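Local coordinates for outer membrane protein YopM (PDB 1G9U) that acts as a leucine-rich-repeat effector that probably alters host cell physiology and promotes bacterial survival in host tissues, at residues N307-L312 with S325-I330; L282-N287 with L302-N307; N347-V352 with L362-N367. One frame throughout, in Å; residues are numbered along the deposited sequence.

Contact 1: N307-L312 with S325-I330. With CA (calcium ion), chain L; CA (calcium ion), chain K.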
loop_
_atom_site.group_PDB
_atom_site.type_symbol
_atom_site.label_atom_id
_atom_site.label_comp_id
_atom_site.label_asym_id
_atom_site.label_seq_id
_atom_site.Cartn_x
_atom_site.Cartn_y
_atom_site.Cartn_z
ATOM N N ASN A 307 -3.201 1.907 20.330
ATOM C CA ASN A 307 -3.053 1.790 21.767
ATOM C C ASN A 307 -3.909 0.598 22.209
ATOM O O ASN A 307 -4.149 -0.335 21.428
ATOM C CB ASN A 307 -3.392 3.056 22.533
ATOM C CG ASN A 307 -2.135 3.936 22.540
ATOM O OD1 ASN A 307 -1.194 3.745 23.321
ATOM N ND2 ASN A 307 -2.146 4.927 21.649
ATOM N N GLU A 308 -4.365 0.586 23.448
ATOM C CA GLU A 308 -5.236 -0.532 23.842
ATOM C C GLU A 308 -6.488 0.151 24.379
ATOM O O GLU A 308 -6.980 -0.206 25.439
ATOM C CB GLU A 308 -4.602 -1.365 24.956
ATOM C CG GLU A 308 -5.220 -2.713 25.198
ATOM C CD GLU A 308 -5.253 -3.649 24.015
ATOM O OE1 GLU A 308 -4.892 -3.343 22.857
ATOM O OE2 GLU A 308 -5.663 -4.803 24.263
ATOM N N ILE A 309 -6.920 1.226 23.733
ATOM C CA ILE A 309 -8.010 1.976 24.358
ATOM C C ILE A 309 -9.368 1.292 24.270
ATOM O O ILE A 309 -9.761 0.761 23.222
ATOM C CB ILE A 309 -8.013 3.362 23.704
ATOM C CG1 ILE A 309 -6.685 4.065 24.012
ATOM C CG2 ILE A 309 -9.239 4.175 24.068
ATOM C CD1 ILE A 309 -6.658 5.460 23.353
ATOM N N ARG A 310 -10.027 1.304 25.426
ATOM C CA ARG A 310 -11.320 0.679 25.714
ATOM C C ARG A 310 -12.473 1.677 25.677
ATOM O O ARG A 310 -13.588 1.403 25.265
ATOM C CB ARG A 310 -11.315 0.048 27.107
ATOM C CG ARG A 310 -10.285 -1.065 27.343
ATOM C CD ARG A 310 -11.009 -2.352 27.686
ATOM N NE ARG A 310 -10.343 -3.148 28.715
ATOM C CZ ARG A 310 -11.061 -3.978 29.470
ATOM N NH1 ARG A 310 -12.361 -4.034 29.243
ATOM N NH2 ARG A 310 -10.438 -4.688 30.383
ATOM N N SER A 311 -12.139 2.898 26.127
ATOM C CA SER A 311 -13.198 3.879 26.205
ATOM C C SER A 311 -12.543 5.258 26.095
ATOM O O SER A 311 -11.384 5.302 26.463
ATOM C CB SER A 311 -13.918 3.794 27.559
ATOM O OG SER A 311 -12.943 3.954 28.607
ATOM N N LEU A 312 -13.342 6.170 25.601
ATOM C CA LEU A 312 -13.116 7.586 25.407
ATOM C C LEU A 312 -14.169 8.312 26.208
ATOM O O LEU A 312 -15.374 8.107 26.149
ATOM C CB LEU A 312 -13.165 8.027 23.931
ATOM C CG LEU A 312 -11.936 7.447 23.193
ATOM C CD1 LEU A 312 -11.814 7.804 21.737
ATOM C CD2 LEU A 312 -10.723 7.904 23.992
ATOM N N SER A 325 -7.669 4.858 15.366
ATOM C CA SER A 325 -7.690 3.574 14.628
ATOM C C SER A 325 -7.042 2.441 15.412
ATOM O O SER A 325 -6.090 2.659 16.163
ATOM C CB SER A 325 -6.874 3.777 13.325
ATOM O OG SER A 325 -7.099 2.783 12.359
ATOM N N ASN A 326 -7.510 1.220 15.232
ATOM C CA ASN A 326 -6.788 0.105 15.803
ATOM C C ASN A 326 -6.664 0.191 17.319
ATOM O O ASN A 326 -5.532 0.108 17.809
ATOM C CB ASN A 326 -5.400 0.003 15.142
ATOM C CG ASN A 326 -4.779 -1.346 15.547
ATOM O OD1 ASN A 326 -5.462 -2.325 15.855
ATOM N ND2 ASN A 326 -3.462 -1.470 15.618
ATOM N N ASN A 327 -7.812 0.332 17.988
ATOM C CA ASN A 327 -7.879 0.335 19.449
ATOM C C ASN A 327 -8.874 -0.742 19.885
ATOM O O ASN A 327 -9.096 -1.668 19.122
ATOM C CB ASN A 327 -8.263 1.690 20.063
ATOM C CG ASN A 327 -7.012 2.535 20.216
ATOM O OD1 ASN A 327 -6.271 2.274 21.174
ATOM N ND2 ASN A 327 -6.806 3.460 19.259
ATOM N N LYS A 328 -9.469 -0.644 21.068
ATOM C CA LYS A 328 -10.374 -1.713 21.457
ATOM C C LYS A 328 -11.718 -1.092 21.753
ATOM O O LYS A 328 -12.358 -1.482 22.731
ATOM C CB LYS A 328 -9.835 -2.412 22.710
ATOM C CG LYS A 328 -8.492 -3.092 22.408
ATOM C CD LYS A 328 -8.680 -4.268 21.487
ATOM C CE LYS A 328 -7.473 -4.914 20.864
ATOM N NZ LYS A 328 -6.442 -5.569 21.730
ATOM N N LEU A 329 -12.076 -0.091 20.946
ATOM C CA LEU A 329 -13.343 0.558 21.286
ATOM C C LEU A 329 -14.565 -0.242 20.829
ATOM O O LEU A 329 -14.470 -0.856 19.763
ATOM C CB LEU A 329 -13.403 1.962 20.651
ATOM C CG LEU A 329 -12.399 2.908 21.307
ATOM C CD1 LEU A 329 -12.101 4.084 20.412
ATOM C CD2 LEU A 329 -12.898 3.380 22.666
ATOM N N ILE A 330 -15.648 -0.166 21.610
ATOM C CA ILE A 330 -16.943 -0.709 21.202
ATOM C C ILE A 330 -17.968 0.435 21.088
ATOM O O ILE A 330 -19.017 0.291 20.458
ATOM C CB ILE A 330 -17.570 -1.810 22.077
ATOM C CG1 ILE A 330 -17.778 -1.354 23.515
ATOM C CG2 ILE A 330 -16.775 -3.112 22.029
ATOM C CD1 ILE A 330 -18.416 -2.387 24.408
HETATM CA CA CA L . -3.477 -2.753 21.071
HETATM CA CA CA K . -6.145 -4.628 16.160
HETATM O O HOH W 1 -8.125 -3.579 17.295
HETATM O O HOH W 2 -4.058 -5.392 15.058
HETATM O O HOH W 3 -7.294 -4.739 14.336
HETATM O O HOH W 4 -1.991 -2.471 19.221
HETATM O O HOH W 5 -1.525 -4.102 22.367
#
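Glu308 and Lys328 meet through their charged ends: Lys328 NZ lies 2.8 Å from Glu308 OE2, a salt bridge made on the syn side of that oxygen, 22° out of the carboxylate plane. A weaker bond runs from the same NZ to Glu308 OE1. The glutamate chain leaves the backbone with CG anti to N and folds back at chi2 (58°), which turns its carboxylate toward 325-330. Lys328 NZ is also held by Asp266 of the second subunit, so the ammonium is shared between two acidic groups.

Metal bonds form a second class. Glu308 OE1 binds a calcium ion at 2.4 Å, and the carbonyl O of Asn307 binds the same ion at 2.5 Å; the carboxylate is therefore fixed by metal and lysine together. Asn326 OD1 holds a second calcium ion at 2.4 Å, and water 1 of that ion also donates to Asn327 O. Asp266 of the second subunit binds both ions, and Asn246 of that subunit the second.

Among the uncharged hydrogen bonds, Ile309 N reaches Asn327 OD1 at 2.8 Å with an N-H...O angle of 163°, the donor tilted from the carbonyl plane. Asn307 N makes only a weak bond to this oxygen. In return Lys328 N donates to Ile309 O at 2.6 Å.

The apolar part of the contact is made by Ile309, Leu312 and Leu329. The side chains of Ile309 and Leu329 lie side by side and point the same way, with Ile309 CG2 4.0 Å from Leu329 CD2, while Leu312 CD1 touches Leu329 CD1 at 4.0 Å with the side chains at about a right angle. An asparagine amide bonding to the neighbouring coil's backbone beside aliphatic core residues is the asparagine ladder of a leucine-rich-repeat solenoid, here flanked by calcium sites at a subunit interface.

Contact 2: L282-N287 with L302-N307. With CA (calcium ion), chain L.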
loop_
_atom_site.group_PDB
_atom_site.type_symbol
_atom_site.label_atom_id
_atom_site.label_comp_id
_atom_site.label_asym_id
_atom_site.label_seq_id
_atom_site.Cartn_x
_atom_site.Cartn_y
_atom_site.Cartn_z
ATOM N N LEU A 282 -1.529 16.388 19.554
ATOM C CA LEU A 282 -1.015 15.352 20.454
ATOM C C LEU A 282 -0.950 14.010 19.720
ATOM O O LEU A 282 -1.973 13.588 19.201
ATOM C CB LEU A 282 -1.910 15.172 21.663
ATOM C CG LEU A 282 -1.503 14.069 22.623
ATOM C CD1 LEU A 282 -0.131 14.261 23.257
ATOM C CD2 LEU A 282 -2.576 14.023 23.717
ATOM N N ASP A 283 0.209 13.364 19.676
ATOM C CA ASP A 283 0.267 12.037 19.040
ATOM C C ASP A 283 0.731 11.056 20.121
ATOM O O ASP A 283 1.887 11.228 20.518
ATOM C CB ASP A 283 1.143 12.027 17.804
ATOM C CG ASP A 283 1.100 10.756 16.978
ATOM O OD1 ASP A 283 0.932 9.661 17.566
ATOM O OD2 ASP A 283 1.201 10.843 15.740
ATOM N N VAL A 284 -0.157 10.186 20.609
ATOM C CA VAL A 284 0.212 9.187 21.621
ATOM C C VAL A 284 0.065 7.786 21.020
ATOM O O VAL A 284 -0.003 6.756 21.676
ATOM C CB VAL A 284 -0.517 9.343 22.958
ATOM C CG1 VAL A 284 -0.111 10.660 23.630
ATOM C CG2 VAL A 284 -2.038 9.275 22.946
ATOM N N SER A 285 0.010 7.729 19.680
ATOM C CA SER A 285 -0.179 6.460 18.999
ATOM C C SER A 285 0.949 5.489 19.358
ATOM O O SER A 285 2.071 5.890 19.628
ATOM C CB SER A 285 -0.287 6.701 17.491
ATOM O OG SER A 285 0.982 7.047 16.898
ATOM N N GLU A 286 0.668 4.186 19.372
ATOM C CA GLU A 286 1.652 3.154 19.628
ATOM C C GLU A 286 2.368 3.271 20.974
ATOM O O GLU A 286 3.584 3.149 21.212
ATOM C CB GLU A 286 2.636 3.187 18.477
ATOM C CG GLU A 286 2.198 2.542 17.175
ATOM C CD GLU A 286 3.414 2.343 16.273
ATOM O OE1 GLU A 286 4.325 1.565 16.588
ATOM O OE2 GLU A 286 3.533 2.968 15.208
ATOM N N ASN A 287 1.531 3.460 21.980
ATOM C CA ASN A 287 1.927 3.489 23.388
ATOM C C ASN A 287 1.138 2.416 24.084
ATOM O O ASN A 287 0.693 1.402 23.516
ATOM C CB ASN A 287 1.658 4.881 23.991
ATOM C CG ASN A 287 2.920 5.699 23.699
ATOM O OD1 ASN A 287 3.879 5.549 24.456
ATOM N ND2 ASN A 287 2.924 6.445 22.595
ATOM N N LEU A 302 -5.943 14.691 17.418
ATOM C CA LEU A 302 -5.531 13.669 18.394
ATOM C C LEU A 302 -5.331 12.330 17.689
ATOM O O LEU A 302 -6.231 11.767 17.078
ATOM C CB LEU A 302 -6.558 13.556 19.499
ATOM C CG LEU A 302 -6.455 12.267 20.313
ATOM C CD1 LEU A 302 -5.165 12.236 21.115
ATOM C CD2 LEU A 302 -7.643 12.221 21.266
ATOM N N ASN A 303 -4.098 11.826 17.746
ATOM C CA ASN A 303 -3.778 10.546 17.123
ATOM C C ASN A 303 -3.454 9.571 18.243
ATOM O O ASN A 303 -2.430 9.603 18.910
ATOM C CB ASN A 303 -2.669 10.647 16.073
ATOM C CG ASN A 303 -2.384 9.288 15.436
ATOM O OD1 ASN A 303 -3.001 8.280 15.809
ATOM N ND2 ASN A 303 -1.400 9.217 14.540
ATOM N N ALA A 304 -4.432 8.696 18.491
ATOM C CA ALA A 304 -4.180 7.799 19.628
ATOM C C ALA A 304 -4.318 6.409 19.037
ATOM O O ALA A 304 -4.599 5.455 19.748
ATOM C CB ALA A 304 -5.133 8.031 20.783
ATOM N N SER A 305 -4.133 6.308 17.714
ATOM C CA SER A 305 -4.279 4.965 17.141
ATOM C C SER A 305 -3.251 3.976 17.674
ATOM O O SER A 305 -2.225 4.282 18.262
ATOM C CB SER A 305 -4.182 5.069 15.614
ATOM O OG SER A 305 -2.817 5.397 15.351
ATOM N N SER A 306 -3.538 2.690 17.535
ATOM C CA SER A 306 -2.726 1.590 17.985
ATOM C C SER A 306 -2.271 1.662 19.435
ATOM O O SER A 306 -1.082 1.446 19.647
ATOM C CB SER A 306 -1.461 1.447 17.103
ATOM O OG SER A 306 -2.012 1.249 15.799
ATOM N N ASN A 307 -3.201 1.907 20.330
ATOM C CA ASN A 307 -3.053 1.790 21.767
ATOM C C ASN A 307 -3.909 0.598 22.209
ATOM O O ASN A 307 -4.149 -0.335 21.428
ATOM C CB ASN A 307 -3.392 3.056 22.533
ATOM C CG ASN A 307 -2.135 3.936 22.540
ATOM O OD1 ASN A 307 -1.194 3.745 23.321
ATOM N ND2 ASN A 307 -2.146 4.927 21.649
HETATM CA CA CA L . -3.477 -2.753 21.071
HETATM O O HOH W 6 0.175 -0.269 21.485
HETATM O O HOH W 4 -1.991 -2.471 19.221
HETATM O O HOH W 5 -1.525 -4.102 22.367
HETATM O O HOH W 7 -1.308 -1.807 22.651
HETATM O O HOH W 8 -5.194 -2.008 19.524
#
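Leu302 sits in a parallel bridge with Leu282, their side chains next to each other and pointing the same way, Leu282 CD2 to Leu302 CD1 at 4.1 Å. At Asn303 the strands are tied by both backbone groups: Asn303 N donates to Leu282 O at 3.1 Å, with an N-H...O angle of 174°, and Asn303 O accepts from Val284 N at 2.9 Å. Its side chain runs alongside Asp283, amide and carboxylate planes 42° apart. Each of these two side chains closes an Asx turn: OD1 of Asn303 takes the N and OG of Ser305, as OD1 of Asp283 takes those of Ser285.

Ala304 supplies a small apolar surface, its CB touching Val284 CG2. Next comes Ser305, whose carbonyl O receives Glu286 N at 3.1 Å and lies close to Ser285 CA in a CA-H...O contact. Ser306 packs its CB on Glu286 CG, and its O shares water 6 with Asn287 O, the water donating to both. Ser306 OG itself bonds to Asn326.

Asn307 ends the segment by turning its amide back over the loop. With CG beside the backbone N (chi1 -85°), ND2 reaches Val284 O at 2.8 Å and, within its own coil, Ala304 O at 3.1 Å; both acceptors lie in the amide plane, but the donor stands above each carbonyl plane. Asn287 ND2, which also bonds to Val264 O, approaches Val284 O from the opposite face.

Chemically, one buried carbonyl is gripped from both faces by amides of successive coils, and each amide bridges two carbonyls. This polar chain supplies partners to the carbonyls of Val284 and Ala304, which lie past the ends of the strands, and fixes the rotation of the Asn307 amide, in the residue whose carbonyl O binds calcium.

Contact 3: N347-V352 with L362-N367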
loop_
_atom_site.group_PDB
_atom_site.type_symbol
_atom_site.label_atom_id
_atom_site.label_comp_id
_atom_site.label_asym_id
_atom_site.label_seq_id
_atom_site.Cartn_x
_atom_site.Cartn_y
_atom_site.Cartn_z
ATOM N N ASN A 347 -11.816 -1.110 14.881
ATOM C CA ASN A 347 -12.207 -1.160 16.304
ATOM C C ASN A 347 -13.369 -2.155 16.398
ATOM O O ASN A 347 -13.629 -2.906 15.447
ATOM C CB ASN A 347 -12.603 0.210 16.829
ATOM C CG ASN A 347 -11.403 0.998 17.331
ATOM O OD1 ASN A 347 -10.865 0.687 18.392
ATOM N ND2 ASN A 347 -11.035 1.976 16.507
ATOM N N HIS A 348 -14.102 -2.122 17.503
ATOM C CA HIS A 348 -15.220 -3.062 17.616
ATOM C C HIS A 348 -16.498 -2.267 17.573
ATOM O O HIS A 348 -17.398 -2.453 18.382
ATOM C CB HIS A 348 -15.044 -3.804 18.958
ATOM C CG HIS A 348 -15.500 -5.230 18.818
ATOM N ND1 HIS A 348 -16.712 -5.693 19.307
ATOM C CD2 HIS A 348 -14.918 -6.285 18.200
ATOM C CE1 HIS A 348 -16.833 -6.976 19.017
ATOM N NE2 HIS A 348 -15.763 -7.364 18.358
ATOM N N LEU A 349 -16.623 -1.241 16.727
ATOM C CA LEU A 349 -17.845 -0.452 16.970
ATOM C C LEU A 349 -19.052 -1.076 16.299
ATOM O O LEU A 349 -18.926 -1.456 15.128
ATOM C CB LEU A 349 -17.694 0.972 16.427
ATOM C CG LEU A 349 -16.478 1.799 16.842
ATOM C CD1 LEU A 349 -16.143 2.819 15.761
ATOM C CD2 LEU A 349 -16.777 2.523 18.139
ATOM N N ALA A 350 -20.186 -1.104 16.994
ATOM C CA ALA A 350 -21.388 -1.572 16.275
ATOM C C ALA A 350 -22.084 -0.428 15.530
ATOM O O ALA A 350 -22.856 -0.643 14.599
ATOM C CB ALA A 350 -22.417 -2.232 17.169
ATOM N N GLU A 351 -21.809 0.796 15.953
ATOM C CA GLU A 351 -22.379 1.968 15.324
ATOM C C GLU A 351 -21.557 3.238 15.521
ATOM O O GLU A 351 -20.880 3.393 16.542
ATOM C CB GLU A 351 -23.776 2.170 15.936
ATOM C CG GLU A 351 -24.823 1.365 15.154
ATOM C CD GLU A 351 -26.148 1.415 15.890
ATOM O OE1 GLU A 351 -26.202 0.873 17.012
ATOM O OE2 GLU A 351 -27.085 2.017 15.334
ATOM N N VAL A 352 -21.658 4.144 14.555
ATOM C CA VAL A 352 -20.986 5.447 14.629
ATOM C C VAL A 352 -21.910 6.449 15.272
ATOM O O VAL A 352 -23.101 6.564 14.984
ATOM C CB VAL A 352 -20.601 5.864 13.199
ATOM C CG1 VAL A 352 -19.979 7.232 13.111
ATOM C CG2 VAL A 352 -19.612 4.840 12.639
ATOM N N LEU A 362 -14.358 10.469 6.684
ATOM C CA LEU A 362 -14.873 9.386 7.502
ATOM C C LEU A 362 -14.232 8.049 7.113
ATOM O O LEU A 362 -14.451 7.652 5.988
ATOM C CB LEU A 362 -16.376 9.154 7.482
ATOM C CG LEU A 362 -16.784 8.034 8.455
ATOM C CD1 LEU A 362 -16.603 8.463 9.902
ATOM C CD2 LEU A 362 -18.247 7.664 8.288
ATOM N N HIS A 363 -13.439 7.511 8.036
ATOM C CA HIS A 363 -12.809 6.241 7.709
ATOM C C HIS A 363 -13.148 5.329 8.887
ATOM O O HIS A 363 -12.600 5.442 9.975
ATOM C CB HIS A 363 -11.312 6.251 7.439
ATOM C CG HIS A 363 -10.885 6.893 6.150
ATOM N ND1 HIS A 363 -9.554 7.051 5.787
ATOM C CD2 HIS A 363 -11.618 7.469 5.163
ATOM C CE1 HIS A 363 -9.491 7.680 4.633
ATOM N NE2 HIS A 363 -10.721 7.930 4.232
ATOM N N VAL A 364 -14.108 4.442 8.620
ATOM C CA VAL A 364 -14.460 3.583 9.741
ATOM C C VAL A 364 -14.598 2.128 9.284
ATOM O O VAL A 364 -15.485 1.436 9.752
ATOM C CB VAL A 364 -15.722 4.146 10.427
ATOM C CG1 VAL A 364 -16.887 3.937 9.499
ATOM C CG2 VAL A 364 -15.988 3.392 11.715
ATOM N N GLU A 365 -13.698 1.686 8.446
ATOM C CA GLU A 365 -13.450 0.415 7.806
ATOM C C GLU A 365 -13.054 -0.599 8.873
ATOM O O GLU A 365 -12.394 -0.299 9.866
ATOM C CB GLU A 365 -12.403 0.551 6.696
ATOM C CG GLU A 365 -11.766 1.946 6.670
ATOM C CD GLU A 365 -10.297 1.992 6.321
ATOM O OE1 GLU A 365 -9.800 1.060 5.644
ATOM O OE2 GLU A 365 -9.585 2.962 6.677
ATOM N N TYR A 366 -13.547 -1.823 8.676
ATOM C CA TYR A 366 -13.338 -2.914 9.593
ATOM C C TYR A 366 -13.751 -2.667 11.032
ATOM O O TYR A 366 -12.904 -2.772 11.921
ATOM C CB TYR A 366 -11.870 -3.329 9.580
ATOM C CG TYR A 366 -11.376 -3.677 8.184
ATOM C CD1 TYR A 366 -11.778 -4.838 7.540
ATOM C CD2 TYR A 366 -10.463 -2.867 7.521
ATOM C CE1 TYR A 366 -11.290 -5.130 6.281
ATOM C CE2 TYR A 366 -9.969 -3.127 6.265
ATOM C CZ TYR A 366 -10.404 -4.284 5.648
ATOM O OH TYR A 366 -9.935 -4.590 4.391
ATOM N N ASN A 367 -15.023 -2.399 11.253
ATOM C CA ASN A 367 -15.691 -2.334 12.541
ATOM C C ASN A 367 -16.940 -3.202 12.325
ATOM O O ASN A 367 -17.428 -3.177 11.179
ATOM C CB ASN A 367 -16.174 -0.952 12.985
ATOM C CG ASN A 367 -15.030 -0.181 13.619
ATOM O OD1 ASN A 367 -14.819 -0.289 14.819
ATOM N ND2 ASN A 367 -14.309 0.577 12.806
#
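The asparagine ladder of the leucine-rich-repeat solenoid carries this contact, in which the turn after strand 361-363 is joined to the preceding coil. Asn367 OD1 accepts from Leu349 N at 2.8 Å, with an N-H...O angle of 168°, although the modelled position of that oxygen is less sure because it crowds a neighbour. The first torsion of Asn367 (chi1 -83°) sets CG opposite the carbonyl carbon, which lets the amide reach both coils: OD1 looks to 347-352, while ND2 makes a weak bond to Val364 O at 3.4 Å and a hydrogen bond to Ala344 O of the preceding coil. Leu349 lies alongside the Asn367 side chain and points the same way.

Beside the amide, the contact is apolar. Val364 CG2, set anti to the backbone N, touches Leu349 CD1 at 4.1 Å and Val352 CG2 at 4.0 Å, one methyl thus serving two partners.

Asn347 carries the ladder on to the previous coil, its OD1 accepting from Leu329 N and its ND2 bonding to Val324 O. On the sheet side, Leu362 is placed between Leu342 of strand 341-343 and Leu382 of strand 381-384, and Val364 packs on Met384 of the latter, one of the two outermost strands within this chain.

In the fold
Along the solenoid the order is contact 2, contact 1, contact 3, each joining a coil to the next. Contacts 1 and 2 have centres 10 Å apart and share Asn307: its amide reaches back to 282-287, while its carbonyl O binds the calcium ion that both contacts touch. They also meet directly, Asn327 ND2 lying 3.0 Å from Ala304 O. Contact 3 centres 11 Å from contact 1, where Leu329 O lies 2.6 Å from His348 N, a probable hydrogen bond. Contacts 2 and 3, about 17 Å apart between centres, do not touch. Calcium-binding residues of this chain occur in contacts 1 and 2, and Asp266 of the second subunit binds both ions, so both sites span the interface.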